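Carbohydrate binding protein, putative, cpb33A (Cellvibrio japonicus, PDB 5FJQ) probably binds chitin and cleaves its chains oxidatively through its copper-dependent lytic polysaccharide monooxygenase domain, helping the bacterium to use chitin. Local coordinates at residues F92-T102 and R165-I175. Residues are numbered along the deposited sequence; the frame is centred on the assembly and turned at random.
Sequences FVWTNTAAHKT and RDAAEGFYQCI. With CU (copper (II) ion), chain D.
His100 and Phe171 meet beside the copper ion, their side chains crossing at about a right angle with His100 CD2 4.0 Å from Phe171 CE2. His100 NE2 binds the metal at 1.9 Å, while the ring tip of Phe171 comes close without ligating it: CZ lies 3.3 Å from the copper. The other imidazole nitrogen helps to fix the ring's rotation: ND1 donates to a water lying in the ring plane, which donates to Asp166 OD2. The same carboxylate oxygen takes the backbone N-H of Lys101 at 3.0 Å through its anti lone pair (N-H...O 159°), so Asp166 is linked to the metal-binding histidine through water and directly to the next residue's backbone. Asp166 reaches this loop because its chi1 of -174° turns CG opposite the backbone N; its OD1 forms a salt bridge with Arg161. Lys101 CB lies over one face of the Arg165 guanidinium and Lys101 CD is 3.5 Å from Arg165 NH1, with Arg165 salt-bridged to Asp162 and Asp135. His1 supplies the remaining ligands of the histidine brace characteristic of lytic polysaccharide monooxygenases, built here on an immunoglobulin-like beta-sandwich whose two sheets contribute strands 88-96 and 169-178. Between those sheets, the six-membered ring of Trp94 rests against Gln173 CG (CH2 to CG 3.5 Å) and Phe171 CB. Further from the metal, Ile175 CD1 packs against the Phe92 ring, 4.0 Å from Phe92 CD2.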
ATOM      1  N   PHE A  92      -6.951  -6.431  -7.688  1.00 15.74           N
ATOM      2  CA  PHE A  92      -5.815  -6.196  -6.784  1.00 15.03           C
ATOM      3  C   PHE A  92      -5.485  -7.494  -6.071  1.00 14.64           C
ATOM      4  O   PHE A  92      -6.360  -8.207  -5.560  1.00 14.61           O
ATOM      5  CB  PHE A  92      -6.150  -5.092  -5.771  1.00 13.85           C
ATOM      6  CG  PHE A  92      -6.231  -3.718  -6.376  1.00 14.55           C
ATOM      7  CD1 PHE A  92      -7.356  -3.314  -7.106  1.00 15.58           C
ATOM      8  CD2 PHE A  92      -5.175  -2.864  -6.295  1.00 15.26           C
ATOM      9  CE1 PHE A  92      -7.394  -2.049  -7.684  1.00 15.75           C
ATOM     10  CE2 PHE A  92      -5.203  -1.596  -6.883  1.00 17.14           C
ATOM     11  CZ  PHE A  92      -6.311  -1.194  -7.576  1.00 16.99           C
ATOM     12  N   VAL A  93      -4.211  -7.816  -6.054  1.00 13.31           N
ATOM     13  CA  VAL A  93      -3.848  -9.135  -5.634  1.00 14.45           C
ATOM     14  C   VAL A  93      -2.804  -8.962  -4.580  1.00 13.70           C
ATOM     15  O   VAL A  93      -1.822  -8.255  -4.841  1.00 11.47           O
ATOM     16  CB  VAL A  93      -3.205  -9.947  -6.806  1.00 13.42           C
ATOM     17  CG1 VAL A  93      -2.606 -11.242  -6.268  1.00 13.62           C
ATOM     18  CG2 VAL A  93      -4.206 -10.179  -7.975  1.00 16.56           C
ATOM     19  N   TRP A  94      -3.007  -9.650  -3.454  1.00 15.87           N
ATOM     20  CA  TRP A  94      -2.017  -9.663  -2.367  1.00 17.58           C
ATOM     21  C   TRP A  94      -1.320 -11.005  -2.484  1.00 18.43           C
ATOM     22  O   TRP A  94      -1.976 -12.042  -2.489  1.00 17.38           O
ATOM     23  CB  TRP A  94      -2.643  -9.548  -0.967  1.00 16.41           C
ATOM     24  CG  TRP A  94      -3.018  -8.156  -0.500  1.00 14.72           C
ATOM     25  CD1 TRP A  94      -4.096  -7.475  -0.883  1.00 14.33           C
ATOM     26  CD2 TRP A  94      -2.384  -7.359   0.531  1.00 15.90           C
ATOM     27  NE1 TRP A  94      -4.181  -6.245  -0.265  1.00 13.04           N
ATOM     28  CE2 TRP A  94      -3.152  -6.155   0.648  1.00 15.18           C
ATOM     29  CE3 TRP A  94      -1.247  -7.531   1.352  1.00 14.95           C
ATOM     30  CZ2 TRP A  94      -2.827  -5.145   1.532  1.00 13.94           C
ATOM     31  CZ3 TRP A  94      -0.924  -6.535   2.232  1.00 14.40           C
ATOM     32  CH2 TRP A  94      -1.695  -5.316   2.312  1.00 15.19           C
ATOM     33  N   THR A  95      -0.004 -10.972  -2.616  1.00 19.44           N
ATOM     34  CA  THR A  95       0.784 -12.183  -2.519  1.00 21.67           C
ATOM     35  C   THR A  95       1.261 -12.257  -1.080  1.00 21.68           C
ATOM     36  O   THR A  95       2.050 -11.425  -0.618  1.00 22.34           O
ATOM     37  CB  THR A  95       1.965 -12.172  -3.503  1.00 21.48           C
ATOM     38  OG1 THR A  95       1.409 -12.157  -4.810  1.00 20.09           O
ATOM     39  CG2 THR A  95       2.797 -13.437  -3.328  1.00 22.10           C
ATOM     40  N   ASN A  96       0.735 -13.254  -0.384  1.00 19.75           N
ATOM     41  CA  ASN A  96       1.010 -13.496   0.985  1.00 20.78           C
ATOM     42  C   ASN A  96       2.157 -14.481   1.180  1.00 20.03           C
ATOM     43  O   ASN A  96       2.080 -15.606   0.709  1.00 23.18           O
ATOM     44  CB  ASN A  96      -0.282 -13.957   1.671  1.00 20.12           C
ATOM     45  CG  ASN A  96      -1.368 -12.924   1.522  1.00 16.47           C
ATOM     46  OD1 ASN A  96      -1.049 -11.771   1.233  1.00 16.60           O
ATOM     47  ND2 ASN A  96      -2.637 -13.350   1.557  1.00 15.62           N
ATOM     48  N   THR A  97       3.208 -14.061   1.874  1.00 20.90           N
ATOM     49  CA  THR A  97       4.325 -14.983   2.147  1.00 18.83           C
ATOM     50  C   THR A  97       3.994 -15.850   3.325  1.00 20.82           C
ATOM     51  O   THR A  97       4.470 -16.977   3.415  1.00 20.72           O
ATOM     52  CB  THR A  97       5.636 -14.214   2.391  1.00 19.11           C
ATOM     53  OG1 THR A  97       5.518 -13.386   3.597  1.00 18.78           O
ATOM     54  CG2 THR A  97       5.981 -13.423   1.096  1.00 19.52           C
ATOM     55  N   ALA A  98       3.256 -15.288   4.297  1.00 20.79           N
ATOM     56  CA  ALA A  98       2.744 -16.080   5.381  1.00 21.55           C
ATOM     57  C   ALA A  98       1.263 -15.744   5.524  1.00 25.10           C
ATOM     58  O   ALA A  98       0.932 -14.634   5.939  1.00 27.22           O
ATOM     59  CB  ALA A  98       3.508 -15.777   6.675  1.00 22.73           C
ATOM     60  N   ALA A  99       0.394 -16.718   5.284  1.00 23.36           N
ATOM     61  CA  ALA A  99      -1.063 -16.544   5.437  1.00 23.32           C
ATOM     62  C   ALA A  99      -1.501 -16.265   6.886  1.00 25.70           C
ATOM     63  O   ALA A  99      -0.804 -16.630   7.824  1.00 26.41           O
ATOM     64  CB  ALA A  99      -1.772 -17.751   4.906  1.00 24.42           C
ATOM     65  N   HIS A 100      -2.644 -15.595   7.052  1.00 23.29           N
ATOM     66  CA  HIS A 100      -3.194 -15.311   8.353  1.00 20.62           C
ATOM     67  C   HIS A 100      -4.725 -15.353   8.241  1.00 22.02           C
ATOM     68  O   HIS A 100      -5.279 -15.251   7.116  1.00 16.80           O
ATOM     69  CB  HIS A 100      -2.713 -13.967   8.882  1.00 18.55           C
ATOM     70  CG  HIS A 100      -1.232 -13.889   9.123  1.00 16.86           C
ATOM     71  ND1 HIS A 100      -0.560 -14.809   9.892  1.00 17.14           N
ATOM     72  CD2 HIS A 100      -0.298 -13.007   8.694  1.00 15.08           C
ATOM     73  CE1 HIS A 100       0.726 -14.477   9.966  1.00 15.86           C
ATOM     74  NE2 HIS A 100       0.912 -13.402   9.221  1.00 15.54           N
ATOM     75  N   LYS A 101      -5.406 -15.534   9.393  1.00 22.87           N
ATOM     76  CA  LYS A 101      -6.868 -15.368   9.446  1.00 23.00           C
ATOM     77  C   LYS A 101      -7.067 -13.863   9.321  1.00 22.52           C
ATOM     78  O   LYS A 101      -6.274 -13.117   9.836  1.00 19.35           O
ATOM     79  CB  LYS A 101      -7.480 -15.943  10.734  1.00 26.47           C
ATOM     80  CG  LYS A 101      -7.040 -17.361  11.036  1.00 26.04           C
ATOM     81  CD  LYS A 101      -8.124 -18.139  11.753  1.00 30.63           C
ATOM     82  CE  LYS A 101      -7.987 -19.651  11.552  1.00 32.90           C
ATOM     83  NZ  LYS A 101      -8.623 -20.100  10.271  1.00 36.08           N
ATOM     84  N   THR A 102      -8.078 -13.448   8.555  1.00 20.44           N
ATOM     85  CA  THR A 102      -8.253 -12.045   8.081  1.00 20.31           C
ATOM     86  C   THR A 102      -9.586 -11.505   8.589  1.00 19.67           C
ATOM     87  O   THR A 102     -10.640 -12.130   8.378  1.00 22.78           O
ATOM     88  CB  THR A 102      -8.243 -11.990   6.530  1.00 19.73           C
ATOM     89  OG1 THR A 102      -6.942 -12.399   6.078  1.00 21.84           O
ATOM     90  CG2 THR A 102      -8.531 -10.606   5.992  1.00 17.33           C
ATOM     91  N   ARG A 165      -9.330 -14.384  16.074  1.00 23.67           N
ATOM     92  CA  ARG A 165      -9.193 -15.751  15.635  1.00 24.27           C
ATOM     93  C   ARG A 165      -7.740 -16.148  15.591  1.00 26.69           C
ATOM     94  O   ARG A 165      -7.416 -17.283  15.236  1.00 31.59           O
ATOM     95  CB  ARG A 165      -9.896 -15.948  14.256  1.00 25.91           C
ATOM     96  CG  ARG A 165     -11.429 -15.830  14.303  1.00 25.96           C
ATOM     97  CD  ARG A 165     -12.142 -16.379  13.090  1.00 30.39           C
ATOM     98  NE  ARG A 165     -12.143 -15.426  11.968  1.00 36.13           N
ATOM     99  CZ  ARG A 165     -11.655 -15.660  10.738  1.00 36.03           C
ATOM    100  NH1 ARG A 165     -11.120 -16.853  10.463  1.00 32.12           N
ATOM    101  NH2 ARG A 165     -11.700 -14.697   9.798  1.00 27.68           N
ATOM    102  N   ASP A 166      -6.848 -15.208  15.880  1.00 27.61           N
ATOM    103  CA  ASP A 166      -5.478 -15.363  15.414  1.00 27.67           C
ATOM    104  C   ASP A 166      -4.508 -14.443  16.110  1.00 26.97           C
ATOM    105  O   ASP A 166      -3.925 -14.865  17.097  1.00 29.28           O
ATOM    106  CB  ASP A 166      -5.413 -15.265  13.852  1.00 25.31           C
ATOM    107  CG  ASP A 166      -4.041 -15.563  13.289  1.00 27.17           C
ATOM    108  OD1 ASP A 166      -3.052 -15.773  14.055  1.00 24.46           O
ATOM    109  OD2 ASP A 166      -3.934 -15.562  12.041  1.00 25.77           O
ATOM    110  N   ALA A 167      -4.297 -13.222  15.596  1.00 24.80           N
ATOM    111  CA  ALA A 167      -3.423 -12.225  16.211  1.00 24.75           C
ATOM    112  C   ALA A 167      -3.731 -10.856  15.597  1.00 23.85           C
ATOM    113  O   ALA A 167      -4.265 -10.770  14.460  1.00 20.90           O
ATOM    114  CB  ALA A 167      -1.945 -12.558  16.020  1.00 24.83           C
ATOM    115  N   ALA A 168      -3.415  -9.813  16.365  1.00 20.81           N
ATOM    116  CA  ALA A 168      -3.621  -8.422  15.975  1.00 18.76           C
ATOM    117  C   ALA A 168      -2.391  -7.990  15.190  1.00 17.28           C
ATOM    118  O   ALA A 168      -1.279  -8.082  15.657  1.00 18.16           O
ATOM    119  CB  ALA A 168      -3.806  -7.541  17.203  1.00 20.27           C
ATOM    120  N   GLU A 169      -2.559  -7.576  13.969  1.00 18.84           N
ATOM    121  CA  GLU A 169      -1.427  -7.107  13.179  1.00 17.76           C
ATOM    122  C   GLU A 169      -2.029  -6.510  11.928  1.00 16.17           C
ATOM    123  O   GLU A 169      -3.141  -6.923  11.470  1.00 15.14           O
ATOM    124  CB  GLU A 169      -0.439  -8.250  12.838  1.00 18.75           C
ATOM    125  CG  GLU A 169       0.915  -7.805  12.321  1.00 19.06           C
ATOM    126  CD  GLU A 169       1.845  -9.002  12.032  1.00 22.70           C
ATOM    127  OE1 GLU A 169       1.319 -10.096  11.829  1.00 21.76           O
ATOM    128  OE2 GLU A 169       3.100  -8.874  12.068  1.00 26.39           O
ATOM    129  N   GLY A 170      -1.321  -5.508  11.403  1.00 16.35           N
ATOM    130  CA  GLY A 170      -1.744  -4.762  10.209  1.00 15.56           C
ATOM    131  C   GLY A 170      -0.623  -4.822   9.176  1.00 14.35           C
ATOM    132  O   GLY A 170       0.577  -4.780   9.556  1.00 12.53           O
ATOM    133  N   PHE A 171      -0.997  -4.972   7.899  1.00 13.75           N
ATOM    134  CA  PHE A 171      -0.082  -4.783   6.761  1.00 14.25           C
ATOM    135  C   PHE A 171      -0.582  -3.698   5.795  1.00 14.55           C
ATOM    136  O   PHE A 171      -1.807  -3.623   5.464  1.00 11.93           O
ATOM    137  CB  PHE A 171       0.128  -6.129   5.979  1.00 15.47           C
ATOM    138  CG  PHE A 171       0.578  -7.232   6.847  1.00 16.20           C
ATOM    139  CD1 PHE A 171       1.968  -7.401   7.122  1.00 17.46           C
ATOM    140  CD2 PHE A 171      -0.347  -8.014   7.519  1.00 17.13           C
ATOM    141  CE1 PHE A 171       2.405  -8.393   8.007  1.00 17.73           C
ATOM    142  CE2 PHE A 171       0.086  -8.994   8.434  1.00 18.81           C
ATOM    143  CZ  PHE A 171       1.459  -9.198   8.667  1.00 16.39           C
ATOM    144  N   TYR A 172       0.369  -2.890   5.315  1.00 15.73           N
ATOM    145  CA  TYR A 172       0.027  -1.645   4.648  1.00 16.81           C
ATOM    146  C   TYR A 172       0.722  -1.459   3.315  1.00 18.76           C
ATOM    147  O   TYR A 172       1.954  -1.492   3.263  1.00 21.32           O
ATOM    148  CB  TYR A 172       0.242  -0.431   5.578  1.00 16.13           C
ATOM    149  CG  TYR A 172      -0.397  -0.649   6.917  1.00 19.34           C
ATOM    150  CD1 TYR A 172       0.307  -1.287   7.969  1.00 17.69           C
ATOM    151  CD2 TYR A 172      -1.689  -0.190   7.163  1.00 18.19           C
ATOM    152  CE1 TYR A 172      -0.309  -1.514   9.183  1.00 16.61           C
ATOM    153  CE2 TYR A 172      -2.298  -0.390   8.401  1.00 18.48           C
ATOM    154  CZ  TYR A 172      -1.584  -1.051   9.404  1.00 17.38           C
ATOM    155  OH  TYR A 172      -2.170  -1.283  10.600  1.00 17.90           O
ATOM    156  N   GLN A 173      -0.070  -1.254   2.251  1.00 15.14           N
ATOM    157  CA  GLN A 173       0.492  -1.082   0.947  1.00 16.60           C
ATOM    158  C   GLN A 173      -0.059   0.046   0.141  1.00 17.04           C
ATOM    159  O   GLN A 173      -1.206  -0.044  -0.352  1.00 17.34           O
ATOM    160  CB  GLN A 173       0.269  -2.338   0.076  1.00 16.52           C
ATOM    161  CG  GLN A 173       0.828  -3.624   0.615  1.00 15.71           C
ATOM    162  CD  GLN A 173       2.245  -3.773   0.189  1.00 16.63           C
ATOM    163  OE1 GLN A 173       2.501  -3.947  -0.970  1.00 15.79           O
ATOM    164  NE2 GLN A 173       3.200  -3.642   1.137  1.00 15.72           N
ATOM    165  N   CYS A 174       0.810   1.027  -0.095  1.00 16.23           N
ATOM    166  CA  CYS A 174       0.604   2.107  -1.049  1.00 16.12           C
ATOM    167  C   CYS A 174       0.899   1.625  -2.446  1.00 17.79           C
ATOM    168  O   CYS A 174       1.961   1.041  -2.660  1.00 17.31           O
ATOM    169  CB  CYS A 174       1.531   3.249  -0.780  1.00 15.88           C
ATOM    170  SG  CYS A 174       1.062   4.274   0.687  1.00 18.83           S
ATOM    171  N   ILE A 175      -0.066   1.861  -3.362  1.00 16.33           N
ATOM    172  CA  ILE A 175       0.011   1.461  -4.795  1.00 17.61           C
ATOM    173  C   ILE A 175      -0.183   2.759  -5.606  1.00 17.90           C
ATOM    174  O   ILE A 175      -1.090   3.532  -5.274  1.00 16.09           O
ATOM    175  CB  ILE A 175      -1.095   0.457  -5.130  1.00 16.70           C
ATOM    176  CG1 ILE A 175      -1.043  -0.738  -4.121  1.00 17.70           C
ATOM    177  CG2 ILE A 175      -0.892  -0.103  -6.531  1.00 19.38           C
ATOM    178  CD1 ILE A 175      -2.400  -1.383  -3.853  1.00 16.99           C
TER
HETATM  179 CU    CU D1217       2.417 -12.351   8.704  1.00 22.62          CU
HETATM  180  O   HOH W   1      -1.674 -16.965  11.200  1.00 24.96           O